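Local coordinates for putative glutathionylspermidine synthase (PDB 3N6X), which probably works as an ATP-dependent ligase of the circularly permuted ATP-grasp family, its naming as a glutathionylspermidine synthase being tentative, at residues A[50-55]-A[182-187]; A[70-75]-A[178-183]; A[202-207]-A[242-247]; A[217-222]-A[269-274]. One frame throughout, in Å; residues are numbered along the deposited sequence.

Contact 1. Residues A[50-55]-A[182-187]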
loop_
_atom_site.group_PDB
_atom_site.type_symbol
_atom_site.label_atom_id
_atom_site.label_comp_id
_atom_site.label_asym_id
_atom_site.label_seq_id
_atom_site.Cartn_x
_atom_site.Cartn_y
_atom_site.Cartn_z
ATOM N N PHE A 50 -11.243 -5.642 26.044
ATOM C CA PHE A 50 -12.613 -6.130 26.214
ATOM C C PHE A 50 -13.398 -5.272 27.220
ATOM O O PHE A 50 -14.516 -4.868 26.924
ATOM C CB PHE A 50 -12.631 -7.607 26.635
ATOM C CG PHE A 50 -14.026 -8.125 26.889
ATOM C CD1 PHE A 50 -14.886 -8.404 25.832
ATOM C CD2 PHE A 50 -14.500 -8.285 28.186
ATOM C CE1 PHE A 50 -16.183 -8.855 26.069
ATOM C CE2 PHE A 50 -15.800 -8.727 28.420
ATOM C CZ PHE A 50 -16.630 -9.017 27.361
ATOM N N ARG A 51 -12.817 -5.025 28.419
ATOM C CA ARG A 51 -13.451 -4.235 29.486
ATOM C C ARG A 51 -13.846 -2.831 29.009
ATOM O O ARG A 51 -14.933 -2.352 29.345
ATOM C CB ARG A 51 -12.517 -4.108 30.703
ATOM C CG ARG A 51 -12.468 -5.337 31.605
ATOM C CD ARG A 51 -11.767 -5.034 32.930
ATOM N NE ARG A 51 -10.598 -4.158 32.763
ATOM C CZ ARG A 51 -9.354 -4.595 32.569
ATOM N NH1 ARG A 51 -9.100 -5.898 32.535
ATOM N NH2 ARG A 51 -8.358 -3.732 32.413
ATOM N N ARG A 52 -12.952 -2.171 28.243
ATOM C CA ARG A 52 -13.176 -0.812 27.760
ATOM C C ARG A 52 -13.992 -0.767 26.459
ATOM O O ARG A 52 -14.997 -0.057 26.399
ATOM C CB ARG A 52 -11.841 -0.059 27.584
ATOM C CG ARG A 52 -11.080 0.214 28.879
ATOM C CD ARG A 52 -9.950 1.190 28.623
ATOM N NE ARG A 52 -8.971 1.220 29.710
ATOM C CZ ARG A 52 -7.986 2.111 29.795
ATOM N NH1 ARG A 52 -7.857 3.059 28.874
ATOM N NH2 ARG A 52 -7.132 2.071 30.811
ATOM N N VAL A 53 -13.535 -1.477 25.405
ATOM C CA VAL A 53 -14.189 -1.415 24.090
ATOM C C VAL A 53 -14.901 -2.708 23.592
ATOM O O VAL A 53 -15.418 -2.728 22.473
ATOM C CB VAL A 53 -13.339 -0.697 22.987
ATOM C CG1 VAL A 53 -13.212 0.799 23.276
ATOM C CG2 VAL A 53 -11.966 -1.342 22.823
ATOM N N GLY A 54 -14.984 -3.725 24.453
ATOM C CA GLY A 54 -15.696 -4.971 24.165
ATOM C C GLY A 54 -15.157 -5.792 23.010
ATOM O O GLY A 54 -15.932 -6.416 22.281
ATOM N N ILE A 55 -13.820 -5.822 22.847
ATOM C CA ILE A 55 -13.168 -6.579 21.772
ATOM C C ILE A 55 -12.795 -8.004 22.220
ATOM O O ILE A 55 -12.303 -8.197 23.335
ATOM C CB ILE A 55 -11.929 -5.815 21.229
ATOM C CG1 ILE A 55 -12.336 -4.549 20.459
ATOM C CG2 ILE A 55 -11.051 -6.724 20.368
ATOM C CD1 ILE A 55 -11.160 -3.645 20.133
ATOM N N ARG A 182 -9.417 7.132 21.702
ATOM C CA ARG A 182 -10.541 6.745 22.553
ATOM C C ARG A 182 -10.028 6.041 23.831
ATOM O O ARG A 182 -10.497 6.346 24.923
ATOM C CB ARG A 182 -11.494 5.831 21.766
ATOM C CG ARG A 182 -12.858 5.614 22.388
ATOM C CD ARG A 182 -13.665 4.679 21.499
ATOM N NE ARG A 182 -15.093 4.672 21.827
ATOM C CZ ARG A 182 -15.975 3.846 21.272
ATOM N NH1 ARG A 182 -15.582 2.956 20.366
ATOM N NH2 ARG A 182 -17.255 3.903 21.617
ATOM N N LEU A 183 -9.041 5.133 23.692
ATOM C CA LEU A 183 -8.487 4.401 24.829
ATOM C C LEU A 183 -7.572 5.262 25.694
ATOM O O LEU A 183 -7.697 5.231 26.918
ATOM C CB LEU A 183 -7.706 3.155 24.357
ATOM C CG LEU A 183 -8.492 2.013 23.716
ATOM C CD1 LEU A 183 -7.543 1.024 23.052
ATOM C CD2 LEU A 183 -9.372 1.297 24.733
ATOM N N PHE A 184 -6.580 5.956 25.072
ATOM C CA PHE A 184 -5.545 6.674 25.831
ATOM C C PHE A 184 -5.377 8.171 25.449
ATOM O O PHE A 184 -4.285 8.578 25.031
ATOM C CB PHE A 184 -4.196 5.929 25.739
ATOM C CG PHE A 184 -4.303 4.422 25.641
ATOM C CD1 PHE A 184 -4.621 3.655 26.759
ATOM C CD2 PHE A 184 -4.074 3.770 24.437
ATOM C CE1 PHE A 184 -4.710 2.260 26.671
ATOM C CE2 PHE A 184 -4.155 2.374 24.352
ATOM C CZ PHE A 184 -4.465 1.627 25.472
ATOM N N PRO A 185 -6.404 9.032 25.691
ATOM C CA PRO A 185 -6.251 10.462 25.354
ATOM C C PRO A 185 -5.032 11.112 26.007
ATOM O O PRO A 185 -4.356 11.921 25.371
ATOM C CB PRO A 185 -7.571 11.088 25.845
ATOM C CG PRO A 185 -8.170 10.077 26.771
ATOM C CD PRO A 185 -7.750 8.752 26.235
ATOM N N GLU A 186 -4.708 10.704 27.243
ATOM C CA GLU A 186 -3.569 11.250 27.995
ATOM C C GLU A 186 -2.208 11.031 27.287
ATOM O O GLU A 186 -1.299 11.848 27.435
ATOM C CB GLU A 186 -3.559 10.715 29.446
ATOM C CG GLU A 186 -3.183 9.240 29.587
ATOM C CD GLU A 186 -4.279 8.208 29.353
ATOM O OE1 GLU A 186 -5.402 8.594 28.952
ATOM O OE2 GLU A 186 -4.007 7.008 29.576
ATOM N N LEU A 187 -2.094 9.947 26.490
ATOM C CA LEU A 187 -0.881 9.608 25.734
ATOM C C LEU A 187 -0.644 10.621 24.605
ATOM O O LEU A 187 0.498 10.985 24.325
ATOM C CB LEU A 187 -1.029 8.189 25.166
ATOM C CG LEU A 187 0.223 7.339 24.982
ATOM C CD1 LEU A 187 1.301 7.685 25.975
ATOM C CD2 LEU A 187 -0.127 5.869 25.046
HETATM O O HOH W 1 -5.402 4.400 30.573
#
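Arg52 slants across Leu183, resting its aliphatic shaft on the leucine and carrying its charged end beyond it. CD of Arg52 lies 3.9 Å from CD2 of Leu183, and CB of Arg52 touches the same methyl. With chi2 at -168° and chi3 at -164° the arginine stays extended as far as NE, a length that takes the guanidinium to the last turn of helix 170-183. There NH1 of Arg52 comes within 2.9 Å of Leu183 O, close to the guanidinium plane but at an angle too poor for a hydrogen bond. The attraction is probably electrostatic, since a helix's C-terminal end, where the dipoles add up, would attract a positive group. NH2 of Arg52 donates to a water at 2.9 Å, and this water donates in turn to OE2 of Glu186, 3.1 Å away, so opposite charges are joined without touching. Val53 meets Leu183 at about a right angle, with CG1 of Val53 4.1 Å from CD2 of Leu183; one leucine methyl thus serves both a short branched neighbour and an arginine stem. CB of Leu183 also sits over the centre of the Phe184 ring. Trp30 of helix 25-33 packs edge-to-face with Phe184 and hydrogen-bonds OE2 of Glu186, while Val53 continues onto Met179, so that the C-terminal end of helix 42-53 lies against the junction of helices 170-183 and 185-190.

Contact 2. Residues A[70-75]-A[178-183]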
loop_
_atom_site.group_PDB
_atom_site.type_symbol
_atom_site.label_atom_id
_atom_site.label_comp_id
_atom_site.label_asym_id
_atom_site.label_seq_id
_atom_site.Cartn_x
_atom_site.Cartn_y
_atom_site.Cartn_z
ATOM N N ILE A 70 -9.121 -8.419 12.448
ATOM C CA ILE A 70 -7.650 -8.412 12.567
ATOM C C ILE A 70 -7.210 -7.931 13.973
ATOM O O ILE A 70 -7.679 -6.892 14.434
ATOM C CB ILE A 70 -7.009 -7.550 11.421
ATOM C CG1 ILE A 70 -7.337 -8.146 10.024
ATOM C CG2 ILE A 70 -5.479 -7.368 11.619
ATOM C CD1 ILE A 70 -7.014 -7.226 8.830
ATOM N N PRO A 71 -6.297 -8.666 14.663
ATOM C CA PRO A 71 -5.857 -8.216 15.998
ATOM C C PRO A 71 -5.186 -6.839 15.986
ATOM O O PRO A 71 -4.541 -6.466 15.011
ATOM C CB PRO A 71 -4.885 -9.313 16.450
ATOM C CG PRO A 71 -5.184 -10.483 15.588
ATOM C CD PRO A 71 -5.645 -9.935 14.281
ATOM N N PHE A 72 -5.359 -6.087 17.072
ATOM C CA PHE A 72 -4.774 -4.766 17.226
ATOM C C PHE A 72 -3.850 -4.728 18.438
ATOM O O PHE A 72 -4.208 -5.238 19.502
ATOM C CB PHE A 72 -5.877 -3.698 17.349
ATOM C CG PHE A 72 -5.364 -2.290 17.543
ATOM C CD1 PHE A 72 -4.782 -1.592 16.490
ATOM C CD2 PHE A 72 -5.476 -1.655 18.776
ATOM C CE1 PHE A 72 -4.301 -0.293 16.673
ATOM C CE2 PHE A 72 -5.005 -0.348 18.953
ATOM C CZ PHE A 72 -4.426 0.326 17.901
ATOM N N ASP A 73 -2.647 -4.163 18.264
ATOM C CA ASP A 73 -1.684 -3.983 19.344
ATOM C C ASP A 73 -1.670 -2.503 19.741
ATOM O O ASP A 73 -1.674 -1.627 18.866
ATOM C CB ASP A 73 -0.290 -4.446 18.920
ATOM C CG ASP A 73 0.714 -4.453 20.057
ATOM O OD1 ASP A 73 0.594 -5.328 20.953
ATOM O OD2 ASP A 73 1.661 -3.636 20.019
ATOM N N VAL A 74 -1.685 -2.223 21.059
ATOM C CA VAL A 74 -1.778 -0.852 21.586
ATOM C C VAL A 74 -0.443 -0.109 21.682
ATOM O O VAL A 74 -0.429 1.065 22.067
ATOM C CB VAL A 74 -2.623 -0.757 22.895
ATOM C CG1 VAL A 74 -4.034 -1.311 22.679
ATOM C CG2 VAL A 74 -1.932 -1.467 24.060
ATOM N N VAL A 75 0.674 -0.766 21.329
ATOM C CA VAL A 75 1.974 -0.083 21.333
ATOM C C VAL A 75 2.172 0.575 19.963
ATOM O O VAL A 75 2.233 -0.130 18.949
ATOM C CB VAL A 75 3.155 -1.007 21.712
ATOM C CG1 VAL A 75 4.433 -0.194 21.934
ATOM C CG2 VAL A 75 2.824 -1.844 22.948
ATOM N N LYS A 178 -8.284 6.620 15.759
ATOM C CA LYS A 178 -9.523 6.873 16.488
ATOM C C LYS A 178 -9.610 5.971 17.747
ATOM O O LYS A 178 -9.961 6.454 18.815
ATOM C CB LYS A 178 -10.723 6.646 15.550
ATOM C CG LYS A 178 -12.034 7.203 16.066
ATOM C CD LYS A 178 -13.206 6.852 15.135
ATOM C CE LYS A 178 -14.527 6.820 15.874
ATOM N NZ LYS A 178 -15.545 7.701 15.234
HETATM N N MSE A 179 -9.183 4.695 17.620
HETATM C CA MSE A 179 -9.145 3.695 18.701
HETATM C C MSE A 179 -8.162 4.101 19.815
HETATM O O MSE A 179 -8.511 4.028 20.998
HETATM C CB MSE A 179 -8.770 2.310 18.117
HETATM C CG MSE A 179 -8.556 1.217 19.174
HETATM SE SE MSE A 179 -10.152 0.930 20.277
HETATM C CE MSE A 179 -11.067 -0.220 19.144
HETATM N N MSE A 180 -6.928 4.526 19.429
HETATM C CA MSE A 180 -5.879 4.952 20.360
HETATM C C MSE A 180 -6.293 6.202 21.125
HETATM O O MSE A 180 -6.006 6.313 22.319
HETATM C CB MSE A 180 -4.552 5.210 19.610
HETATM C CG MSE A 180 -3.869 3.936 19.134
HETATM SE SE MSE A 180 -3.111 2.823 20.552
HETATM C CE MSE A 180 -1.836 4.024 21.259
HETATM N N MSE A 181 -6.939 7.168 20.422
HETATM C CA MSE A 181 -7.422 8.413 21.019
HETATM C C MSE A 181 -8.571 8.130 22.014
HETATM O O MSE A 181 -8.678 8.799 23.045
HETATM C CB MSE A 181 -7.878 9.398 19.921
HETATM C CG MSE A 181 -8.388 10.750 20.488
HETATM SE SE MSE A 181 -7.011 11.726 21.544
HETATM C CE MSE A 181 -6.016 12.438 20.046
ATOM N N ARG A 182 -9.417 7.132 21.702
ATOM C CA ARG A 182 -10.541 6.745 22.553
ATOM C C ARG A 182 -10.028 6.041 23.831
ATOM O O ARG A 182 -10.497 6.346 24.923
ATOM C CB ARG A 182 -11.494 5.831 21.766
ATOM C CG ARG A 182 -12.858 5.614 22.388
ATOM C CD ARG A 182 -13.665 4.679 21.499
ATOM N NE ARG A 182 -15.093 4.672 21.827
ATOM C CZ ARG A 182 -15.975 3.846 21.272
ATOM N NH1 ARG A 182 -15.582 2.956 20.366
ATOM N NH2 ARG A 182 -17.255 3.903 21.617
ATOM N N LEU A 183 -9.041 5.133 23.692
ATOM C CA LEU A 183 -8.487 4.401 24.829
ATOM C C LEU A 183 -7.572 5.262 25.694
ATOM O O LEU A 183 -7.697 5.231 26.918
ATOM C CB LEU A 183 -7.706 3.155 24.357
ATOM C CG LEU A 183 -8.492 2.013 23.716
ATOM C CD1 LEU A 183 -7.543 1.024 23.052
ATOM C CD2 LEU A 183 -9.372 1.297 24.733
#
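Phe72 and Met180, the latter deposited as selenomethionine, form a Met-aromatic contact that joins the loop 70-75 to helix 170-183. SE of Met180 is 5.1 Å from the centroid of the Phe72 ring and 79° off the ring normal, so the selenium stands at the rim and not over a face. Apolar contacts lie beside it. CG of Met180 lies in the ring plane, 3.9 Å from CZ of Phe72, while Met179 runs the opposite way alongside the phenylalanine and brings its CG to 3.9 Å from CE2 of Phe72. Flexible, unbranched side chains suit this place, because they can bend round the end of a rigid ring. An alanine in place of Phe72 would probably leave a gap beside CG of Met179 and the CG and selenium of Met180, setting both chains freer to turn. Farther along, CG1 of Val74 packs on CD1 of Leu183 at 4.2 Å, a pair of branched aliphatic chains one helical turn on from Met179. Behind the loop lies strand 464-471: Pro71 and Asp73 make backbone hydrogen bonds with Thr466, and OD2 of Asp73 forms a salt bridge with Lys467. One contact pairs a methyl with a carbonyl. The last bend of Met180, chi3 -62°, puts its CE 3.4 Å from the carbonyl oxygen of Val74.

Contact 3. Residues A[202-207]-A[242-247]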
loop_
_atom_site.group_PDB
_atom_site.type_symbol
_atom_site.label_atom_id
_atom_site.label_comp_id
_atom_site.label_asym_id
_atom_site.label_seq_id
_atom_site.Cartn_x
_atom_site.Cartn_y
_atom_site.Cartn_z
ATOM N N VAL A 202 -8.343 15.478 1.650
ATOM C CA VAL A 202 -7.148 15.707 0.817
ATOM C C VAL A 202 -7.323 14.887 -0.486
ATOM O O VAL A 202 -7.126 15.413 -1.573
ATOM C CB VAL A 202 -5.822 15.334 1.557
ATOM C CG1 VAL A 202 -4.616 15.381 0.598
ATOM C CG2 VAL A 202 -5.590 16.242 2.771
ATOM N N LEU A 203 -7.773 13.628 -0.365
ATOM C CA LEU A 203 -8.010 12.781 -1.539
ATOM C C LEU A 203 -9.123 13.349 -2.448
ATOM O O LEU A 203 -8.935 13.428 -3.659
ATOM C CB LEU A 203 -8.321 11.321 -1.116
ATOM C CG LEU A 203 -8.795 10.369 -2.244
ATOM C CD1 LEU A 203 -7.739 10.247 -3.341
ATOM C CD2 LEU A 203 -9.161 8.990 -1.679
ATOM N N LEU A 204 -10.257 13.779 -1.862
ATOM C CA LEU A 204 -11.340 14.372 -2.649
ATOM C C LEU A 204 -10.848 15.606 -3.416
ATOM O O LEU A 204 -11.149 15.755 -4.595
ATOM C CB LEU A 204 -12.545 14.729 -1.750
ATOM C CG LEU A 204 -13.708 15.483 -2.442
ATOM C CD1 LEU A 204 -14.265 14.690 -3.640
ATOM C CD2 LEU A 204 -14.796 15.802 -1.470
ATOM N N ASN A 205 -10.060 16.460 -2.764
ATOM C CA ASN A 205 -9.517 17.659 -3.404
ATOM C C ASN A 205 -8.585 17.310 -4.577
ATOM O O ASN A 205 -8.659 17.950 -5.628
ATOM C CB ASN A 205 -8.805 18.519 -2.385
ATOM C CG ASN A 205 -8.448 19.863 -2.915
ATOM O OD1 ASN A 205 -9.320 20.659 -3.280
ATOM N ND2 ASN A 205 -7.147 20.120 -3.028
ATOM N N ASN A 206 -7.760 16.262 -4.418
ATOM C CA ASN A 206 -6.889 15.769 -5.484
ATOM C C ASN A 206 -7.686 15.183 -6.654
ATOM O O ASN A 206 -7.258 15.322 -7.805
ATOM C CB ASN A 206 -5.903 14.727 -4.943
ATOM C CG ASN A 206 -4.696 15.302 -4.221
ATOM O OD1 ASN A 206 -3.899 14.578 -3.641
ATOM N ND2 ASN A 206 -4.558 16.607 -4.203
ATOM N N LEU A 207 -8.825 14.491 -6.370
ATOM C CA LEU A 207 -9.663 13.913 -7.447
ATOM C C LEU A 207 -10.325 15.027 -8.281
ATOM O O LEU A 207 -10.408 14.910 -9.500
ATOM C CB LEU A 207 -10.721 12.931 -6.898
ATOM C CG LEU A 207 -10.179 11.625 -6.291
ATOM C CD1 LEU A 207 -11.278 10.836 -5.619
ATOM C CD2 LEU A 207 -9.500 10.771 -7.336
HETATM N N MSE A 242 -15.609 11.098 2.527
HETATM C CA MSE A 242 -15.409 12.105 1.490
HETATM C C MSE A 242 -16.686 12.918 1.243
HETATM O O MSE A 242 -16.608 14.076 0.850
HETATM C CB MSE A 242 -14.968 11.427 0.183
HETATM C CG MSE A 242 -13.501 11.036 0.165
HETATM SE SE MSE A 242 -12.919 10.322 -1.584
HETATM C CE MSE A 242 -13.459 8.623 -1.373
ATOM N N GLY A 243 -17.843 12.274 1.394
ATOM C CA GLY A 243 -19.128 12.899 1.099
ATOM C C GLY A 243 -19.485 12.805 -0.374
ATOM O O GLY A 243 -20.049 13.739 -0.940
ATOM N N ILE A 244 -19.110 11.692 -1.021
ATOM C CA ILE A 244 -19.411 11.450 -2.435
ATOM C C ILE A 244 -20.266 10.176 -2.586
ATOM O O ILE A 244 -20.279 9.328 -1.686
ATOM C CB ILE A 244 -18.120 11.387 -3.314
ATOM C CG1 ILE A 244 -17.227 10.137 -2.952
ATOM C CG2 ILE A 244 -17.349 12.715 -3.255
ATOM C CD1 ILE A 244 -16.074 9.875 -3.898
ATOM N N GLU A 245 -20.961 10.040 -3.727
ATOM C CA GLU A 245 -21.816 8.872 -3.988
ATOM C C GLU A 245 -21.002 7.612 -4.169
ATOM O O GLU A 245 -19.957 7.637 -4.835
ATOM C CB GLU A 245 -22.691 9.098 -5.239
ATOM C CG GLU A 245 -23.749 10.171 -5.069
ATOM C CD GLU A 245 -24.835 9.870 -4.050
ATOM O OE1 GLU A 245 -25.061 8.676 -3.737
ATOM O OE2 GLU A 245 -25.477 10.835 -3.579
ATOM N N LEU A 246 -21.479 6.511 -3.578
ATOM C CA LEU A 246 -20.930 5.182 -3.750
ATOM C C LEU A 246 -21.784 4.493 -4.815
ATOM O O LEU A 246 -22.984 4.268 -4.597
ATOM C CB LEU A 246 -20.996 4.410 -2.419
ATOM C CG LEU A 246 -20.386 2.999 -2.411
ATOM C CD1 LEU A 246 -18.877 3.059 -2.454
ATOM C CD2 LEU A 246 -20.843 2.224 -1.181
ATOM N N VAL A 247 -21.206 4.243 -5.992
ATOM C CA VAL A 247 -21.951 3.669 -7.102
ATOM C C VAL A 247 -21.411 2.314 -7.540
ATOM O O VAL A 247 -20.243 2.005 -7.323
ATOM C CB VAL A 247 -22.043 4.652 -8.316
ATOM C CG1 VAL A 247 -22.811 5.927 -7.955
ATOM C CG2 VAL A 247 -20.649 4.982 -8.878
#
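Met242, deposited as selenomethionine, starts beside helix 199-209 with CB 4.5 Å from CB of Leu204. The next atom, CG, is a little nearer the helix, 4.3 Å from that same Leu204 CB. With chi2 at -175° the chain runs on extended, and its selenium touches two leucines one helical turn apart: SE of Met242 is 4.0 Å from CD2 of Leu203 and 4.4 Å from CD1 of Leu207. A long, slender side chain suits this role, since it can reach past Leu204 into the layer between helix and sheet. The final bend, chi3 -83°, turns the terminal methyl away from Leu203 and Leu207, to where CE of Met242 lies 3.8 Å from CD1 of Ile244 and close to the ring of Tyr274 of strand 268-275. The backbone that carries it is closing helix 232-242 with a Schellman motif. Gly243, at a positive phi of 84° that a residue without CB adopts easily, is the C-prime position, and Ile244 N turns back to Ala239 O. The chain then enters strand 245-247, completing a beta-alpha-beta crossover from its parallel neighbour, strand 220-223. Gln201 NE2 hydrogen-bonds Met242 O, the oxygen that CD2 of Leu204 approaches to 3.4 Å. The other methyl of this leucine goes to the residue beyond the turn: Leu204 and Ile244 overlap while running opposite ways, with CD1 of Leu204 3.7 Å from CG2 of Ile244.

Contact 4. Residues A[217-222]-A[269-274]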
loop_
_atom_site.group_PDB
_atom_site.type_symbol
_atom_site.label_atom_id
_atom_site.label_comp_id
_atom_site.label_asym_id
_atom_site.label_seq_id
_atom_site.Cartn_x
_atom_site.Cartn_y
_atom_site.Cartn_z
ATOM N N GLU A 217 -16.927 22.671 -11.658
ATOM C CA GLU A 217 -17.260 22.071 -10.362
ATOM C C GLU A 217 -17.471 20.561 -10.563
ATOM O O GLU A 217 -18.584 20.116 -10.870
ATOM C CB GLU A 217 -18.477 22.762 -9.720
ATOM C CG GLU A 217 -18.176 24.187 -9.267
ATOM C CD GLU A 217 -19.346 24.972 -8.703
ATOM O OE1 GLU A 217 -20.510 24.606 -8.987
ATOM O OE2 GLU A 217 -19.095 25.981 -8.005
ATOM N N PRO A 218 -16.358 19.780 -10.572
ATOM C CA PRO A 218 -16.470 18.359 -10.938
ATOM C C PRO A 218 -17.279 17.520 -9.979
ATOM O O PRO A 218 -17.196 17.697 -8.773
ATOM C CB PRO A 218 -15.016 17.892 -11.016
ATOM C CG PRO A 218 -14.257 18.869 -10.205
ATOM C CD PRO A 218 -14.956 20.166 -10.306
ATOM N N THR A 219 -18.087 16.613 -10.534
ATOM C CA THR A 219 -18.836 15.654 -9.762
ATOM C C THR A 219 -17.945 14.418 -9.619
ATOM O O THR A 219 -17.450 13.905 -10.617
ATOM C CB THR A 219 -20.175 15.351 -10.459
ATOM O OG1 THR A 219 -20.963 16.542 -10.471
ATOM C CG2 THR A 219 -20.951 14.221 -9.782
ATOM N N VAL A 220 -17.715 13.972 -8.383
ATOM C CA VAL A 220 -16.856 12.823 -8.092
ATOM C C VAL A 220 -17.679 11.696 -7.480
ATOM O O VAL A 220 -18.471 11.939 -6.580
ATOM C CB VAL A 220 -15.659 13.216 -7.169
ATOM C CG1 VAL A 220 -14.683 12.048 -7.000
ATOM C CG2 VAL A 220 -14.935 14.458 -7.685
ATOM N N VAL A 221 -17.505 10.467 -7.979
ATOM C CA VAL A 221 -18.174 9.286 -7.431
ATOM C C VAL A 221 -17.123 8.196 -7.145
ATOM O O VAL A 221 -16.014 8.259 -7.677
ATOM C CB VAL A 221 -19.322 8.745 -8.351
ATOM C CG1 VAL A 221 -20.379 9.818 -8.631
ATOM C CG2 VAL A 221 -18.770 8.160 -9.650
ATOM N N LEU A 222 -17.466 7.223 -6.300
ATOM C CA LEU A 222 -16.603 6.076 -6.043
ATOM C C LEU A 222 -17.270 4.829 -6.653
ATOM O O LEU A 222 -18.337 4.411 -6.187
ATOM C CB LEU A 222 -16.357 5.876 -4.533
ATOM C CG LEU A 222 -15.138 4.986 -4.134
ATOM C CD1 LEU A 222 -14.766 5.208 -2.679
ATOM C CD2 LEU A 222 -15.416 3.492 -4.367
ATOM N N ARG A 269 -24.270 14.268 -14.789
ATOM C CA ARG A 269 -22.937 14.014 -15.353
ATOM C C ARG A 269 -21.868 13.747 -14.298
ATOM O O ARG A 269 -21.796 14.450 -13.291
ATOM C CB ARG A 269 -22.478 15.125 -16.308
ATOM C CG ARG A 269 -21.445 14.605 -17.295
ATOM C CD ARG A 269 -20.810 15.682 -18.112
ATOM N NE ARG A 269 -19.629 15.177 -18.814
ATOM C CZ ARG A 269 -19.189 15.661 -19.969
ATOM N NH1 ARG A 269 -19.842 16.647 -20.577
ATOM N NH2 ARG A 269 -18.102 15.152 -20.539
ATOM N N VAL A 270 -21.060 12.701 -14.522
ATOM C CA VAL A 270 -19.960 12.329 -13.630
ATOM C C VAL A 270 -18.659 12.750 -14.284
ATOM O O VAL A 270 -18.418 12.407 -15.447
ATOM C CB VAL A 270 -19.987 10.816 -13.299
ATOM C CG1 VAL A 270 -18.685 10.372 -12.628
ATOM C CG2 VAL A 270 -21.201 10.468 -12.424
ATOM N N ASP A 271 -17.836 13.544 -13.569
ATOM C CA ASP A 271 -16.593 14.050 -14.149
ATOM C C ASP A 271 -15.365 13.244 -13.755
ATOM O O ASP A 271 -14.439 13.105 -14.564
ATOM C CB ASP A 271 -16.413 15.542 -13.833
ATOM C CG ASP A 271 -17.608 16.369 -14.291
ATOM O OD1 ASP A 271 -17.862 16.420 -15.526
ATOM O OD2 ASP A 271 -18.337 16.887 -13.419
ATOM N N VAL A 272 -15.338 12.731 -12.509
ATOM C CA VAL A 272 -14.211 11.954 -11.996
ATOM C C VAL A 272 -14.730 10.704 -11.300
ATOM O O VAL A 272 -15.617 10.797 -10.450
ATOM C CB VAL A 272 -13.281 12.785 -11.042
ATOM C CG1 VAL A 272 -12.053 11.975 -10.625
ATOM C CG2 VAL A 272 -12.864 14.117 -11.675
ATOM N N ILE A 273 -14.168 9.536 -11.646
ATOM C CA ILE A 273 -14.520 8.271 -10.992
ATOM C C ILE A 273 -13.309 7.739 -10.238
ATOM O O ILE A 273 -12.269 7.444 -10.851
ATOM C CB ILE A 273 -15.047 7.208 -12.003
ATOM C CG1 ILE A 273 -16.359 7.653 -12.672
ATOM C CG2 ILE A 273 -15.202 5.838 -11.319
ATOM C CD1 ILE A 273 -16.650 6.923 -14.025
ATOM N N TYR A 274 -13.437 7.617 -8.921
ATOM C CA TYR A 274 -12.426 6.987 -8.105
ATOM C C TYR A 274 -12.740 5.509 -8.201
ATOM O O TYR A 274 -13.729 5.051 -7.631
ATOM C CB TYR A 274 -12.510 7.521 -6.655
ATOM C CG TYR A 274 -11.664 6.797 -5.623
ATOM C CD1 TYR A 274 -10.473 6.168 -5.981
ATOM C CD2 TYR A 274 -11.983 6.856 -4.271
ATOM C CE1 TYR A 274 -9.698 5.493 -5.038
ATOM C CE2 TYR A 274 -11.198 6.213 -3.312
ATOM C CZ TYR A 274 -10.062 5.521 -3.701
ATOM O OH TYR A 274 -9.292 4.875 -2.756
HETATM O O HOH W 2 -22.484 17.026 -12.721
#
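Thr219 O is gripped by two backbone donors in succession, Asp271 N at 3.0 Å and Val272 N at 3.1 Å. The doubling arises where Asp271, with psi near -35°, interrupts strand 268-275. Its carboxylate then reaches back: Asp271 OD2 accepts Thr219 N at 2.9 Å through its anti lone pair, in an almost straight bond of 170°. An aspartate, short and negatively charged, is well matched to a backbone N-H this near. An alanine here would probably leave Thr219 N without this acceptor and the start of the strand pair less firmly fixed. Water 2 adds a further bridge by joining Thr219 OG1 to Arg269 O. Beyond the irregularity the pairing is regular, with Val221 N bound to Val272 O at 3.1 Å and Tyr274 N to Val221 O at 2.9 Å. Beta-branched valines suit such extended backbone. Val221 meets Val270 tip to tip, CG2 to CG1 at 3.7 Å, and has Ile273 alongside on the same face. On the other face Leu222 and Tyr274 run abreast, CD1 of Leu222 being 3.6 Å from CD2 of Tyr274. That second face, with Val220 and Val272, turns toward helices 199-209 and 232-242, whereas Val221 and Val270 pack on Met261: parallel neighbouring strands with helices laid on the sheet, as in alpha/beta folds.

The four contacts fall into two pairs. Contacts 1 and 2 share helix 170-183, with centres about 7 Å apart; contact 1 is partly buried, open toward solvent at its arginines, and adds charge and water to its packing, whereas contact 2 is buried and relies on aromatic, selenium and methyl contacts. Contacts 3 and 4, about 8 Å apart between centres, belong to one sheet and the helices packed on it: contact 4 supplies backbone hydrogen bonds between strands, contact 3 the apolar layer above them. They join directly, Glu245 O and Val247 N probably hydrogen-bonding Leu222. The two pairs stay separate, the nearest atoms of contacts 2 and 3 being about 13 Å apart.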